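Local coordinates for putative extracellular solute-binding protein (Bordetella bronchiseptica, PDB 4P56) that probably serves as the periplasmic solute-binding component of a TRAP transporter, and holds mandelate in its ligand pocket, at residues R117-A120 with A121-Y125; D133-G137 with V138-G142; D44-M47 with P48-E51. One frame throughout, in Å; residues are numbered along the deposited sequence.

Contact 1 of 3, residues R117-A120 with A121-Y125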
# COMPACT_ATOMS: atom_id res chain seq x y z
N ARG A 117 6.19 -1.41 8.89
CA ARG A 117 4.76 -1.03 8.75
C ARG A 117 3.86 -2.21 8.34
O ARG A 117 2.73 -2.32 8.83
CB ARG A 117 4.61 0.08 7.72
CG ARG A 117 3.30 0.82 7.81
CD ARG A 117 3.15 1.80 6.63
NE ARG A 117 4.14 2.86 6.59
CZ ARG A 117 4.00 4.02 7.23
NH1 ARG A 117 2.94 4.26 8.00
NH2 ARG A 117 4.92 4.95 7.11
N SER A 118 4.35 -3.06 7.44
CA SER A 118 3.59 -4.22 7.01
C SER A 118 3.34 -5.17 8.18
O SER A 118 2.23 -5.62 8.42
CB SER A 118 4.34 -5.00 5.92
OG SER A 118 4.48 -4.25 4.73
N ILE A 119 4.41 -5.49 8.89
CA ILE A 119 4.30 -6.44 9.99
C ILE A 119 3.37 -5.88 11.06
O ILE A 119 2.48 -6.57 11.52
CB ILE A 119 5.66 -6.77 10.60
CG1 ILE A 119 6.44 -7.63 9.61
CG2 ILE A 119 5.49 -7.53 11.91
CD1 ILE A 119 7.90 -7.65 9.87
N ALA A 120 3.58 -4.63 11.43
CA ALA A 120 2.77 -4.02 12.49
C ALA A 120 1.33 -3.84 12.02
O ALA A 120 0.39 -4.04 12.80
CB ALA A 120 3.39 -2.68 12.94
N ALA A 121 1.14 -3.51 10.76
CA ALA A 121 -0.23 -3.35 10.25
C ALA A 121 -1.00 -4.66 10.30
O ALA A 121 -2.13 -4.70 10.77
CB ALA A 121 -0.24 -2.80 8.84
N TRP A 122 -0.41 -5.72 9.77
CA TRP A 122 -1.06 -7.02 9.81
C TRP A 122 -1.30 -7.49 11.24
O TRP A 122 -2.38 -7.98 11.57
CB TRP A 122 -0.29 -8.10 9.05
CG TRP A 122 -0.87 -9.44 9.38
CD1 TRP A 122 -0.32 -10.41 10.16
CD2 TRP A 122 -2.17 -9.91 8.99
NE1 TRP A 122 -1.20 -11.46 10.27
CE2 TRP A 122 -2.34 -11.18 9.57
CE3 TRP A 122 -3.21 -9.37 8.21
CZ2 TRP A 122 -3.51 -11.93 9.39
CZ3 TRP A 122 -4.37 -10.09 8.04
CH2 TRP A 122 -4.52 -11.38 8.62
N ASP A 123 -0.30 -7.40 12.09
CA ASP A 123 -0.44 -7.94 13.44
C ASP A 123 -1.60 -7.21 14.12
O ASP A 123 -2.40 -7.81 14.84
CB ASP A 123 0.86 -7.78 14.25
CG ASP A 123 1.92 -8.84 13.90
OD1 ASP A 123 1.60 -9.83 13.23
OD2 ASP A 123 3.10 -8.68 14.31
N THR A 124 -1.72 -5.91 13.87
CA THR A 124 -2.76 -5.10 14.54
C THR A 124 -4.13 -5.50 13.97
O THR A 124 -5.09 -5.71 14.73
CB THR A 124 -2.49 -3.61 14.32
OG1 THR A 124 -1.22 -3.25 14.92
CG2 THR A 124 -3.60 -2.76 14.91
N TYR A 125 -4.21 -5.58 12.63
CA TYR A 125 -5.45 -5.91 11.93
C TYR A 125 -5.96 -7.29 12.35
O TYR A 125 -7.12 -7.47 12.66
CB TYR A 125 -5.26 -5.85 10.38
CG TYR A 125 -6.57 -5.57 9.64
CD1 TYR A 125 -7.41 -6.59 9.29
CD2 TYR A 125 -6.98 -4.27 9.38
CE1 TYR A 125 -8.63 -6.34 8.64
CE2 TYR A 125 -8.19 -4.01 8.75
CZ TYR A 125 -9.01 -5.05 8.38
OH TYR A 125 -10.23 -4.79 7.75
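T124 turns its hydroxyl back along helix 114-129 onto the carbonyl oxygen of A120, one turn earlier. OG1 of T124 sits beside its own backbone N, anti to the carbonyl carbon (chi1 -63°), which brings it to 2.8 Å from A120 O. The amide N of T124 reaches the same A120 O at 3.0 Å, and the two donors arrive from opposite faces of the carbonyl plane, so this oxygen is gripped by two bonds. On the neighbouring strip of the helix the side chains of I119 and D123 run alongside each other in the same direction. CG2 of I119 rests 3.6 Å from OD2 of D123, an apolar branch next to a carboxylate. The backbone N of D123 donates to I119 O at 3.0 Å. W122 behaves differently: its CB lies 3.6 Å from S118 O, but with CG anti to the backbone N (chi1 168°) the ring packs on R264 and A267 of helix 263-285 instead of on the turn before. The amides of W122 and A121 make the usual helical bonds to S118 O and R117 O. R117 sends its guanidinium out to A105 O and S110 OG, and S118 OG turns to A114 O. Around this turn, F332 of helix 325-340 packs on A120 and T124. The OD2 atom of D123 forms a salt bridge with R264 and also lies close to the carboxylate of E335; the arginine would be expected to offset that crowding of negative charge, so the D123 carboxylate probably links helix 114-129 electrostatically to helix 263-285.

Contact 2 of 3, residues D133-G137 with V138-G142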
# COMPACT_ATOMS: atom_id res chain seq x y z
N ASP A 133 -15.24 -7.19 9.61
CA ASP A 133 -15.65 -7.80 8.33
C ASP A 133 -15.50 -6.84 7.14
O ASP A 133 -16.29 -6.89 6.20
CB ASP A 133 -17.12 -8.27 8.43
CG ASP A 133 -17.48 -9.34 7.43
OD1 ASP A 133 -16.56 -10.05 6.93
OD2 ASP A 133 -18.72 -9.49 7.17
N GLU A 134 -14.47 -6.00 7.15
CA GLU A 134 -14.26 -5.10 6.01
C GLU A 134 -14.03 -5.86 4.69
O GLU A 134 -14.35 -5.32 3.63
CB GLU A 134 -13.08 -4.18 6.25
CG GLU A 134 -13.28 -3.18 7.37
CD GLU A 134 -12.21 -2.15 7.41
OE1 GLU A 134 -10.99 -2.50 7.25
OE2 GLU A 134 -12.59 -0.95 7.56
N HIS A 135 -13.44 -7.06 4.76
CA HIS A 135 -13.13 -7.85 3.55
C HIS A 135 -14.22 -8.89 3.27
O HIS A 135 -13.94 -10.03 2.90
CB HIS A 135 -11.75 -8.55 3.70
CG HIS A 135 -10.61 -7.59 3.80
ND1 HIS A 135 -10.34 -6.87 4.94
CD2 HIS A 135 -9.72 -7.20 2.87
CE1 HIS A 135 -9.32 -6.06 4.70
NE2 HIS A 135 -8.93 -6.24 3.46
N LYS A 136 -15.48 -8.50 3.50
CA LYS A 136 -16.60 -9.43 3.40
C LYS A 136 -16.58 -10.13 2.05
O LYS A 136 -16.39 -9.48 1.02
CB LYS A 136 -17.92 -8.67 3.55
CG LYS A 136 -19.15 -9.55 3.49
CD LYS A 136 -20.44 -8.73 3.59
CE LYS A 136 -21.64 -9.64 3.83
NZ LYS A 136 -22.88 -8.85 3.86
N GLY A 137 -16.81 -11.44 2.07
CA GLY A 137 -17.07 -12.19 0.85
C GLY A 137 -15.86 -12.87 0.23
O GLY A 137 -16.00 -13.64 -0.71
N VAL A 138 -14.67 -12.59 0.76
CA VAL A 138 -13.44 -13.28 0.34
C VAL A 138 -12.67 -13.69 1.60
O VAL A 138 -12.99 -13.24 2.72
CB VAL A 138 -12.52 -12.41 -0.53
CG1 VAL A 138 -13.26 -11.92 -1.81
CG2 VAL A 138 -11.99 -11.22 0.26
N ARG A 139 -11.68 -14.56 1.46
CA ARG A 139 -10.82 -14.86 2.60
C ARG A 139 -9.64 -13.93 2.57
O ARG A 139 -8.97 -13.81 1.56
CB ARG A 139 -10.34 -16.30 2.63
CG ARG A 139 -9.27 -16.52 3.69
CD ARG A 139 -8.76 -17.96 3.74
NE ARG A 139 -9.69 -18.79 4.50
CZ ARG A 139 -9.62 -19.02 5.80
NH1 ARG A 139 -8.64 -18.52 6.55
NH2 ARG A 139 -10.54 -19.78 6.37
N LEU A 140 -9.43 -13.22 3.68
CA LEU A 140 -8.28 -12.33 3.80
C LEU A 140 -7.08 -13.15 4.26
O LEU A 140 -7.07 -13.71 5.34
CB LEU A 140 -8.57 -11.23 4.83
CG LEU A 140 -7.44 -10.24 5.13
CD1 LEU A 140 -7.01 -9.46 3.90
CD2 LEU A 140 -7.85 -9.29 6.27
N LEU A 141 -6.05 -13.22 3.43
CA LEU A 141 -4.85 -13.97 3.78
C LEU A 141 -3.85 -13.08 4.55
O LEU A 141 -3.22 -13.52 5.51
CB LEU A 141 -4.20 -14.57 2.54
CG LEU A 141 -4.96 -15.68 1.85
CD1 LEU A 141 -4.24 -16.09 0.57
CD2 LEU A 141 -5.17 -16.94 2.77
N GLY A 142 -3.71 -11.82 4.14
CA GLY A 142 -2.72 -10.96 4.76
C GLY A 142 -2.79 -9.55 4.24
O GLY A 142 -3.50 -9.28 3.27
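L140 lays its two methyl groups against the imidazole of H135, five residues back in the chain. CD1 comes over one face of the ring, 3.9 Å from its centroid and offset toward the rim, a CH-pi contact in which CD2 of H135 is the nearest ring atom at 3.7 Å. The other branch, CD2 of L140, meets H135 ND1 at 3.7 Å, so both methyls lie on the same side of the ring plane, CD1 toward its CD2/NE2 end and CD2 toward its ND1/CE1 end. A chi1 of 177° extends L140 from the strand so that the methyls reach the imidazole. V138 also meets the histidine, its CG2 lying 3.5 Å from H135 O. The backbone between these residues folds through two overlapping beta turns, type I from D133 to K136 and type II from H135 to V138, the second closed by a weak bond from V138 N to H135 O at 3.4 Å. G137 takes a positive phi of 96°, a conformation that suits glycine in the type II turn. This connection leads from helix 114-129 into strand 139-145, an outermost strand of the three-stranded antiparallel sheet, where L141 and G142 both face V240 in a classic beta bulge. Farther out, NE2 of H135 is hydrogen-bonded to NE2 of H92, which would be expected to restrict the ring's rotation, and the F99 ring meets it as well. A239 of the adjoining strand touches both H135 and L140, while W122 and Y125 of helix 114-129 pack on L140. Helix 76-81 receives V138 through F77, V80 and R81.

Contact 3 of 3, residues D44-M47 with P48-E51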
# COMPACT_ATOMS: atom_id res chain seq x y z
N ASP A 44 9.04 -9.89 -6.95
CA ASP A 44 9.81 -10.17 -5.75
C ASP A 44 8.98 -10.54 -4.53
O ASP A 44 9.53 -10.80 -3.48
CB ASP A 44 10.75 -9.02 -5.41
CG ASP A 44 11.83 -8.83 -6.46
OD1 ASP A 44 12.14 -9.79 -7.18
OD2 ASP A 44 12.41 -7.74 -6.55
N PHE A 45 7.67 -10.59 -4.68
CA PHE A 45 6.81 -10.97 -3.57
C PHE A 45 5.94 -12.15 -3.98
O PHE A 45 6.17 -13.25 -3.54
CB PHE A 45 5.92 -9.80 -3.07
CG PHE A 45 4.75 -10.25 -2.28
CD1 PHE A 45 4.90 -11.19 -1.28
CD2 PHE A 45 3.47 -9.76 -2.56
CE1 PHE A 45 3.77 -11.63 -0.56
CE2 PHE A 45 2.35 -10.21 -1.86
CZ PHE A 45 2.50 -11.15 -0.86
N LEU A 46 5.00 -11.93 -4.88
CA LEU A 46 4.02 -12.96 -5.20
C LEU A 46 4.64 -14.20 -5.84
O LEU A 46 4.23 -15.34 -5.56
CB LEU A 46 2.95 -12.40 -6.11
CG LEU A 46 1.97 -11.46 -5.37
CD1 LEU A 46 1.18 -10.65 -6.34
CD2 LEU A 46 1.05 -12.27 -4.48
N MSE A 47 5.61 -14.00 -6.72
CA MSE A 47 6.22 -15.15 -7.39
C MSE A 47 6.99 -16.02 -6.38
O MSE A 47 6.77 -17.23 -6.30
CB MSE A 47 7.11 -14.70 -8.55
CG MSE A 47 6.32 -14.11 -9.71
SE MSE A 47 5.02 -15.38 -10.51
CE MSE A 47 3.42 -15.13 -9.48
N PRO A 48 7.90 -15.40 -5.60
CA PRO A 48 8.58 -16.23 -4.59
C PRO A 48 7.62 -16.85 -3.59
O PRO A 48 7.84 -17.97 -3.12
CB PRO A 48 9.54 -15.26 -3.89
CG PRO A 48 9.47 -13.95 -4.65
CD PRO A 48 8.57 -14.11 -5.84
N TRP A 49 6.55 -16.14 -3.25
CA TRP A 49 5.57 -16.64 -2.28
C TRP A 49 4.86 -17.85 -2.88
O TRP A 49 4.64 -18.85 -2.21
CB TRP A 49 4.58 -15.53 -1.98
CG TRP A 49 3.49 -15.83 -1.00
CD1 TRP A 49 3.62 -16.11 0.34
CD2 TRP A 49 2.08 -15.83 -1.27
NE1 TRP A 49 2.37 -16.27 0.91
CE2 TRP A 49 1.42 -16.10 -0.05
CE3 TRP A 49 1.31 -15.61 -2.42
CZ2 TRP A 49 0.02 -16.19 0.03
CZ3 TRP A 49 -0.08 -15.68 -2.32
CH2 TRP A 49 -0.69 -15.96 -1.11
N GLY A 50 4.52 -17.77 -4.15
CA GLY A 50 3.93 -18.91 -4.85
C GLY A 50 4.88 -20.12 -4.83
O GLY A 50 4.46 -21.27 -4.67
N GLU A 51 6.17 -19.86 -4.98
CA GLU A 51 7.15 -20.94 -4.93
C GLU A 51 7.17 -21.58 -3.52
O GLU A 51 7.32 -22.81 -3.37
CB GLU A 51 8.51 -20.39 -5.33
CG GLU A 51 8.63 -20.30 -6.84
CD GLU A 51 8.73 -21.68 -7.44
OE1 GLU A 51 9.81 -22.29 -7.30
OE2 GLU A 51 7.73 -22.17 -8.02
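F45 and W49 bring their rings together on the buried side of helix 40-56. CE1 of F45 lies over one face of the indole, 4.2 Å above its plane and toward the rim, with the ring planes inclined at 32°. L46 completes the packing, its CD2 3.9 Å from W49 CE3. W49 is turned so that its CG lies opposite the backbone N (chi1 -180°); the indole packs among L269, V240 and L63, and its NE1 bonds to L261 O. Looser is the partly exposed side, where the selenomethionine M47, P48 and E51 sit. Here P48 CG lies 3.4 Å from D44 O, and the E51 chain bends at chi2, its OE1 forming a salt bridge with R54. The backbone N of P48, a tertiary amide, has no hydrogen to give, so the helix kinks there after a wider turn at 44-46, yet backbone bonding resumes at once: W49 N to F45 O is 2.9 Å and G50 N to L46 O is 2.8 Å. OD2 of D44 is hydrogen-bonded to NE2 of H277 on helix 263-285. The arrangement is that of a proline-kinked helix with one side buried, the connecting helix of the beta-alpha-beta unit formed with the parallel strands 28-31 and 62-65.

Overall arrangement
Contact 3 comes first along the chain, on helix 40-56; contact 1 follows on helix 114-129, and contact 2 a few residues later, in the connection to strand 139-145. The centres of contacts 1 and 2 are about 15 Å apart, and Y125 OH lies 2.5 Å from E134 OE1, a probable hydrogen bond. Contact 3 lies about 20 Å from contact 1, centre to centre, without touching it, but meets contact 2 through L141 and W49. Helix 263-285, which carries the pocket residue W274, packs against contacts 1 and 3; strand 237-242, with H238, packs against contacts 2 and 3. The R117 and L46 side chains are each about 11 Å from (R)-mandelate, so these contacts belong to the scaffold behind the pocket's first shell.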